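Local atomic coordinates of autoinducer 2 sensor kinase/phosphatase LuxQ (Vibrio cholerae, PDB entry 3C38), a protein that senses autoinducer 2 through the LuxP complex bound by its periplasmic domain, switching from a kinase at low cell density to a phosphatase at high density. Residues A[27-32]-A[232-237]; A[31-36]-A[169-174]; A[201-206]-A[216-221]. All blocks are in the same frame, centred on the assembly; numbering follows the deposited sequence.

Contact 1. Residues A[27-32]-A[232-237]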
# COMPACT_ATOMS: atom_id res chain seq x y z
N SER A 27 -0.43 -13.51 13.87
CA SER A 27 -1.85 -13.19 13.80
C SER A 27 -2.04 -11.69 14.00
O SER A 27 -2.79 -11.05 13.27
CB SER A 27 -2.61 -13.96 14.88
OG SER A 27 -3.97 -13.56 14.94
N LEU A 28 -1.34 -11.16 14.99
CA LEU A 28 -1.41 -9.74 15.30
C LEU A 28 -0.84 -8.90 14.16
O LEU A 28 -1.44 -7.90 13.74
CB LEU A 28 -0.65 -9.47 16.60
CG LEU A 28 -0.35 -8.01 16.99
CD1 LEU A 28 -1.64 -7.18 17.04
CD2 LEU A 28 0.36 -8.01 18.34
N ILE A 29 0.31 -9.31 13.64
CA ILE A 29 0.95 -8.59 12.54
C ILE A 29 -0.01 -8.45 11.36
O ILE A 29 -0.15 -7.37 10.76
CB ILE A 29 2.26 -9.28 12.12
CG1 ILE A 29 3.30 -9.06 13.23
CG2 ILE A 29 2.75 -8.73 10.79
CD1 ILE A 29 4.55 -9.90 13.12
N GLN A 30 -0.68 -9.56 11.05
CA GLN A 30 -1.64 -9.61 9.96
C GLN A 30 -2.80 -8.64 10.21
O GLN A 30 -3.26 -7.97 9.28
CB GLN A 30 -2.20 -11.03 9.80
CG GLN A 30 -3.27 -11.17 8.73
CD GLN A 30 -2.73 -10.94 7.33
OE1 GLN A 30 -1.78 -11.60 6.91
NE2 GLN A 30 -3.33 -10.01 6.61
N SER A 31 -3.27 -8.57 11.45
CA SER A 31 -4.39 -7.69 11.77
C SER A 31 -3.96 -6.23 11.68
O SER A 31 -4.73 -5.38 11.21
CB SER A 31 -4.94 -7.98 13.18
OG SER A 31 -4.06 -7.53 14.19
N LEU A 32 -2.75 -5.95 12.12
CA LEU A 32 -2.24 -4.59 12.04
C LEU A 32 -2.16 -4.22 10.57
O LEU A 32 -2.53 -3.11 10.18
CB LEU A 32 -0.89 -4.50 12.75
CG LEU A 32 -1.07 -4.48 14.28
CD1 LEU A 32 0.27 -4.65 14.98
CD2 LEU A 32 -1.72 -3.14 14.70
N LEU A 232 4.71 -11.50 0.39
CA LEU A 232 5.20 -10.46 1.30
C LEU A 232 5.46 -11.12 2.65
O LEU A 232 4.54 -11.60 3.30
CB LEU A 232 4.15 -9.37 1.48
CG LEU A 232 3.70 -8.61 0.22
CD1 LEU A 232 2.53 -7.69 0.59
CD2 LEU A 232 4.87 -7.82 -0.38
N CYS A 233 6.73 -11.14 3.06
CA CYS A 233 7.11 -11.76 4.33
C CYS A 233 7.63 -10.77 5.37
O CYS A 233 8.57 -10.02 5.15
CB CYS A 233 8.18 -12.83 4.09
SG CYS A 233 8.75 -13.67 5.60
N VAL A 234 6.99 -10.79 6.53
CA VAL A 234 7.41 -9.92 7.60
C VAL A 234 8.25 -10.70 8.61
O VAL A 234 7.77 -11.64 9.25
CB VAL A 234 6.21 -9.31 8.33
CG1 VAL A 234 6.71 -8.50 9.53
CG2 VAL A 234 5.41 -8.41 7.37
N TYR A 235 9.52 -10.31 8.74
CA TYR A 235 10.41 -10.95 9.69
C TYR A 235 10.32 -10.16 10.98
O TYR A 235 10.49 -8.93 10.98
CB TYR A 235 11.85 -10.95 9.18
CG TYR A 235 12.06 -11.76 7.93
CD1 TYR A 235 11.93 -11.18 6.67
CD2 TYR A 235 12.40 -13.12 8.00
CE1 TYR A 235 12.11 -11.93 5.51
CE2 TYR A 235 12.58 -13.87 6.85
CZ TYR A 235 12.44 -13.28 5.61
OH TYR A 235 12.61 -14.02 4.47
N SER A 236 10.02 -10.85 12.08
CA SER A 236 9.90 -10.21 13.38
C SER A 236 11.03 -10.74 14.25
O SER A 236 11.25 -11.95 14.33
CB SER A 236 8.53 -10.49 14.02
OG SER A 236 8.35 -11.87 14.27
N ILE A 237 11.75 -9.83 14.90
CA ILE A 237 12.87 -10.22 15.72
C ILE A 237 12.64 -9.98 17.19
O ILE A 237 12.24 -8.89 17.59
CB ILE A 237 14.14 -9.48 15.29
CG1 ILE A 237 14.12 -9.31 13.77
CG2 ILE A 237 15.38 -10.27 15.68
CD1 ILE A 237 15.21 -8.43 13.25
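Ile-29 reaches from helix 22-47 to strand 228-239 and meets two residues of it, Val-234 and Ser-236. These lie two apart on the strand and so face the helix together, while Tyr-235 between them turns to the other side of the sheet. The contact across the gap is wholly van der Waals. The branch methyl CG2 of Ile-29 meets CG1 of Val-234 at 4.2 Å, and the two side chains cross obliquely. The longer branch passes on to Ser-236, where CD1 of Ile-29 lies 4.1 Å from CB of the serine. With CG1 of Ile-29 anti to its carbonyl carbon (chi1 -71°) and the chain extended beyond it, one residue spans both partners. A beta-branched pair suits this place, because isoleucine and valine present methyls on two sides of a stiff stem; serine is small enough to offer its methylene to a hydrocarbon end. Val-234 also packs on Leu-180, Leu-182 and Leu-223.

Hydrogen bonds are found to the side of this apolar centre. Away from the strand, OG of Ser-31 bonds back to Leu-28 O of its own helix at 2.7 Å, an oxygen that also takes the backbone N of Leu-32 at 2.9 Å. Beside the contact, Gln-30 donates through NE2 to Asp-34 and accepts through OE1 from the backbone N of Glu-224, tying the helix to the neighbouring strand 216-225.

With only dispersion and burial acting across it, the contact itself has little directional preference; the glutamine's bond alongside offers the more specific attachment of helix to sheet.

Contact 2. Residues A[31-36]-A[169-174]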
# COMPACT_ATOMS: atom_id res chain seq x y z
N SER A 31 -3.27 -8.57 11.45
CA SER A 31 -4.39 -7.69 11.77
C SER A 31 -3.96 -6.23 11.68
O SER A 31 -4.73 -5.38 11.21
CB SER A 31 -4.94 -7.98 13.18
OG SER A 31 -4.06 -7.53 14.19
N LEU A 32 -2.75 -5.95 12.12
CA LEU A 32 -2.24 -4.59 12.04
C LEU A 32 -2.16 -4.22 10.57
O LEU A 32 -2.53 -3.11 10.18
CB LEU A 32 -0.89 -4.50 12.75
CG LEU A 32 -1.07 -4.48 14.28
CD1 LEU A 32 0.27 -4.65 14.98
CD2 LEU A 32 -1.72 -3.14 14.70
N PHE A 33 -1.71 -5.16 9.73
CA PHE A 33 -1.63 -4.93 8.29
C PHE A 33 -3.05 -4.69 7.75
O PHE A 33 -3.30 -3.69 7.07
CB PHE A 33 -1.01 -6.15 7.61
CG PHE A 33 -0.88 -6.04 6.12
CD1 PHE A 33 -1.57 -6.92 5.28
CD2 PHE A 33 -0.05 -5.08 5.54
CE1 PHE A 33 -1.43 -6.85 3.87
CE2 PHE A 33 0.10 -5.01 4.15
CZ PHE A 33 -0.59 -5.89 3.32
N ASP A 34 -3.97 -5.59 8.06
CA ASP A 34 -5.36 -5.46 7.62
C ASP A 34 -5.92 -4.10 8.04
O ASP A 34 -6.60 -3.43 7.26
CB ASP A 34 -6.25 -6.53 8.26
CG ASP A 34 -5.89 -7.92 7.82
OD1 ASP A 34 -5.26 -8.06 6.75
OD2 ASP A 34 -6.25 -8.88 8.55
N PHE A 35 -5.61 -3.70 9.27
CA PHE A 35 -6.10 -2.43 9.78
C PHE A 35 -5.74 -1.25 8.86
O PHE A 35 -6.60 -0.40 8.57
CB PHE A 35 -5.56 -2.18 11.20
CG PHE A 35 -6.15 -0.96 11.85
CD1 PHE A 35 -7.47 -0.97 12.32
CD2 PHE A 35 -5.43 0.23 11.92
CE1 PHE A 35 -8.05 0.19 12.85
CE2 PHE A 35 -6.00 1.39 12.45
CZ PHE A 35 -7.32 1.37 12.92
N ARG A 36 -4.49 -1.18 8.40
CA ARG A 36 -4.10 -0.08 7.53
C ARG A 36 -4.85 -0.12 6.19
O ARG A 36 -5.30 0.91 5.68
CB ARG A 36 -2.59 -0.10 7.27
CG ARG A 36 -2.11 1.06 6.42
CD ARG A 36 -2.21 2.38 7.19
NE ARG A 36 -2.31 3.57 6.33
CZ ARG A 36 -1.46 3.90 5.36
NH1 ARG A 36 -0.41 3.13 5.09
NH2 ARG A 36 -1.67 5.00 4.65
N GLU A 169 6.79 0.57 10.60
CA GLU A 169 7.00 1.04 11.97
C GLU A 169 5.68 1.01 12.73
O GLU A 169 5.62 0.67 13.91
CB GLU A 169 7.57 2.46 11.94
CG GLU A 169 7.50 3.19 13.28
CD GLU A 169 8.34 2.52 14.36
OE1 GLU A 169 8.15 2.87 15.54
OE2 GLU A 169 9.19 1.66 14.01
N ASN A 170 4.60 1.37 12.04
CA ASN A 170 3.28 1.36 12.63
C ASN A 170 2.90 -0.07 13.04
O ASN A 170 2.22 -0.28 14.05
CB ASN A 170 2.29 1.92 11.62
CG ASN A 170 0.86 1.67 12.00
OD1 ASN A 170 0.31 2.37 12.86
ND2 ASN A 170 0.25 0.66 11.38
N ILE A 171 3.34 -1.06 12.27
CA ILE A 171 3.05 -2.45 12.59
C ILE A 171 3.98 -2.91 13.73
O ILE A 171 3.56 -3.67 14.62
CB ILE A 171 3.27 -3.37 11.38
CG1 ILE A 171 2.23 -3.05 10.30
CG2 ILE A 171 3.15 -4.85 11.79
CD1 ILE A 171 2.39 -3.90 9.06
N ARG A 172 5.22 -2.44 13.71
CA ARG A 172 6.19 -2.79 14.73
C ARG A 172 5.70 -2.31 16.08
O ARG A 172 5.67 -3.08 17.05
CB ARG A 172 7.56 -2.15 14.45
CG ARG A 172 8.64 -2.54 15.48
CD ARG A 172 9.77 -1.52 15.58
NE ARG A 172 9.31 -0.24 16.13
CZ ARG A 172 8.77 -0.08 17.34
NH1 ARG A 172 8.62 -1.12 18.16
NH2 ARG A 172 8.37 1.12 17.74
N SER A 173 5.32 -1.04 16.16
CA SER A 173 4.86 -0.51 17.43
C SER A 173 3.55 -1.17 17.85
O SER A 173 3.42 -1.61 19.00
CB SER A 173 4.69 1.01 17.36
OG SER A 173 3.64 1.38 16.49
N GLY A 174 2.61 -1.25 16.92
CA GLY A 174 1.33 -1.87 17.21
C GLY A 174 1.44 -3.29 17.72
O GLY A 174 0.55 -3.78 18.42
O HOH W 1 -1.69 -0.81 11.11
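Leu-32 is pressed against the C-terminal turn of helix 165-174, where its CD1 lies 3.3 Å from Gly-174 C and 3.5 Å from Ile-171 O. Glycine suits this spot, having no side chain to collide with the leucine methyls, so they rest directly on backbone. With CG1 opposite its carbonyl carbon (chi1 -66°), Ile-171 sends CG2 to Leu-32 and CD1 to Phe-33. CG2 of Ile-171 meets CB of Leu-32 at 4.2 Å, and CD1 lies at the edge of the phenylalanine ring, near the ring plane, and 4.3 Å from CB of Phe-33. The axes of the two short helical segments come within 9.6 Å and run at 134° to each other, closer to antiparallel than to parallel.

The looser side is polar. A water donates to Leu-32 O and may accept from Asn-170 ND2, although the second leg is improbably short and therefore doubtful. Arg-172 points away from helix 22-47 and grips Glu-169 side-on, NE to OE2 and NH2 to OE1, each at 2.8 Å; its NH1 also bonds to Ser-177 O.

Direct contact between the helices is thus hydrocarbon against hydrocarbon and backbone, while the salt bridge lies within helix 165-174 and takes no part in joining them.

Contact 3. Residues A[201-206]-A[216-221]; sequences LDYVVH and FIVGQT
Tyr-203 lays the hydroxyl end of its ring beside Val-218, OH lying 4.1 Å from the valine's CG2; the two side chains run past each other in opposite directions, and the methyl approaches the ring obliquely. With CG anti to the backbone N (chi1 159°), the ring crosses from the helix and its OH end arrives at the backbone of Phe-216. There the tyrosine OH comes 3.2 Å from Phe-216 O, which lies near the ring plane at its edge. A water that accepts from Phe-216 N at 2.7 Å sits 3.3 Å from the same hydroxyl. Tyrosine fits this partly exposed border: ring carbon packs beside Val-218 while the OH stays among polar atoms. Deeper in, CG1 of Val-204 meets CG1 of Val-218 at 4.2 Å, the two side chains crossing at about a right angle.

Helix 201-205 packs on the four-stranded antiparallel sheet, where strand 216-225 is outermost within this chain, a build consistent with the PAS-like fold of the Cache clan; Val-204 also touches Val-181 and Ile-237. Where the helix stops, His-206 folds back: its ND1 donates to Asp-202 O at 2.8 Å, while its backbone N reaches that oxygen from the opposite face of the carbonyl plane.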
# COMPACT_ATOMS: atom_id res chain seq x y z
N LEU A 201 20.69 -6.65 9.03
CA LEU A 201 19.53 -6.86 8.18
C LEU A 201 19.71 -8.16 7.42
O LEU A 201 18.79 -8.98 7.30
CB LEU A 201 19.38 -5.71 7.19
CG LEU A 201 18.29 -5.87 6.12
CD1 LEU A 201 16.95 -6.12 6.79
CD2 LEU A 201 18.24 -4.63 5.25
N ASP A 202 20.93 -8.34 6.91
CA ASP A 202 21.32 -9.52 6.15
C ASP A 202 21.04 -10.80 6.92
O ASP A 202 20.51 -11.77 6.37
CB ASP A 202 22.81 -9.41 5.82
CG ASP A 202 23.28 -10.47 4.85
OD1 ASP A 202 23.17 -11.67 5.18
OD2 ASP A 202 23.75 -10.09 3.76
N TYR A 203 21.40 -10.81 8.21
CA TYR A 203 21.17 -11.97 9.07
C TYR A 203 19.67 -12.24 9.22
O TYR A 203 19.21 -13.37 9.06
CB TYR A 203 21.77 -11.73 10.45
CG TYR A 203 21.17 -12.61 11.53
CD1 TYR A 203 21.41 -13.99 11.57
CD2 TYR A 203 20.30 -12.06 12.48
CE1 TYR A 203 20.81 -14.79 12.54
CE2 TYR A 203 19.69 -12.87 13.46
CZ TYR A 203 19.95 -14.22 13.48
OH TYR A 203 19.32 -15.01 14.42
N VAL A 204 18.93 -11.19 9.56
CA VAL A 204 17.50 -11.28 9.72
C VAL A 204 16.82 -11.84 8.46
O VAL A 204 15.98 -12.73 8.57
CB VAL A 204 16.90 -9.90 10.02
CG1 VAL A 204 15.40 -10.02 10.22
CG2 VAL A 204 17.57 -9.30 11.26
N VAL A 205 17.17 -11.35 7.26
CA VAL A 205 16.48 -11.90 6.08
C VAL A 205 16.87 -13.32 5.73
O VAL A 205 16.02 -14.08 5.28
CB VAL A 205 16.60 -11.08 4.74
CG1 VAL A 205 15.81 -9.80 4.85
CG2 VAL A 205 18.03 -10.85 4.35
N HIS A 206 18.13 -13.70 5.90
CA HIS A 206 18.46 -15.07 5.55
C HIS A 206 18.37 -15.98 6.75
O HIS A 206 18.90 -17.08 6.72
CB HIS A 206 19.85 -15.18 4.94
CG HIS A 206 20.05 -14.31 3.74
ND1 HIS A 206 20.56 -13.03 3.83
CD2 HIS A 206 19.86 -14.55 2.42
CE1 HIS A 206 20.67 -12.52 2.61
NE2 HIS A 206 20.25 -13.42 1.74
N PHE A 216 18.61 -14.27 19.14
CA PHE A 216 17.58 -13.45 18.53
C PHE A 216 16.62 -14.26 17.68
O PHE A 216 16.90 -14.55 16.51
CB PHE A 216 18.23 -12.36 17.69
CG PHE A 216 19.28 -11.61 18.42
CD1 PHE A 216 20.62 -11.88 18.20
CD2 PHE A 216 18.93 -10.65 19.36
CE1 PHE A 216 21.60 -11.22 18.91
CE2 PHE A 216 19.92 -9.97 20.08
CZ PHE A 216 21.25 -10.25 19.85
N ILE A 217 15.50 -14.63 18.28
CA ILE A 217 14.47 -15.41 17.62
C ILE A 217 13.82 -14.60 16.50
O ILE A 217 13.36 -13.48 16.71
CB ILE A 217 13.39 -15.83 18.64
CG1 ILE A 217 14.07 -16.50 19.84
CG2 ILE A 217 12.40 -16.78 17.99
CD1 ILE A 217 13.12 -17.00 20.91
N VAL A 218 13.79 -15.16 15.29
CA VAL A 218 13.19 -14.46 14.16
C VAL A 218 11.95 -15.16 13.61
O VAL A 218 12.03 -16.24 13.03
CB VAL A 218 14.17 -14.29 12.97
CG1 VAL A 218 13.56 -13.34 11.94
CG2 VAL A 218 15.52 -13.75 13.45
N GLY A 219 10.80 -14.53 13.81
CA GLY A 219 9.57 -15.10 13.31
C GLY A 219 9.35 -14.67 11.87
O GLY A 219 9.92 -13.67 11.41
N GLN A 220 8.54 -15.43 11.14
CA GLN A 220 8.21 -15.13 9.75
C GLN A 220 6.70 -15.10 9.59
O GLN A 220 6.00 -15.96 10.12
CB GLN A 220 8.79 -16.18 8.81
CG GLN A 220 10.23 -15.94 8.43
CD GLN A 220 10.76 -16.98 7.46
OE1 GLN A 220 10.24 -17.15 6.36
NE2 GLN A 220 11.81 -17.69 7.87
N THR A 221 6.21 -14.10 8.87
CA THR A 221 4.77 -13.98 8.64
C THR A 221 4.49 -13.56 7.21
O THR A 221 4.84 -12.45 6.80
CB THR A 221 4.11 -12.93 9.56
OG1 THR A 221 4.24 -13.33 10.92
CG2 THR A 221 2.63 -12.80 9.23
O HOH W 2 20.31 -15.48 17.50

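All three contacts lie in the half of the periplasmic domain built on the four-stranded antiparallel sheet. Contacts 1 and 2 start from the same helix, 22-47, and share Ser-31 and Leu-32; their centres are about 8 Å apart, and Ile-29 of contact 1 touches Ile-171 of contact 2. The centre of contact 3 is about 12 Å from that of contact 1 and about 18 Å from that of contact 2. Along the chain contact 2 closes before contact 3 opens, and contact 3 is nested inside the loop closed by contact 1. Val-234 and Ser-236 face helix 22-47, whereas Tyr-235 and Ile-237 face Val-204, so helices 22-47 and 201-205 sandwich the sheet.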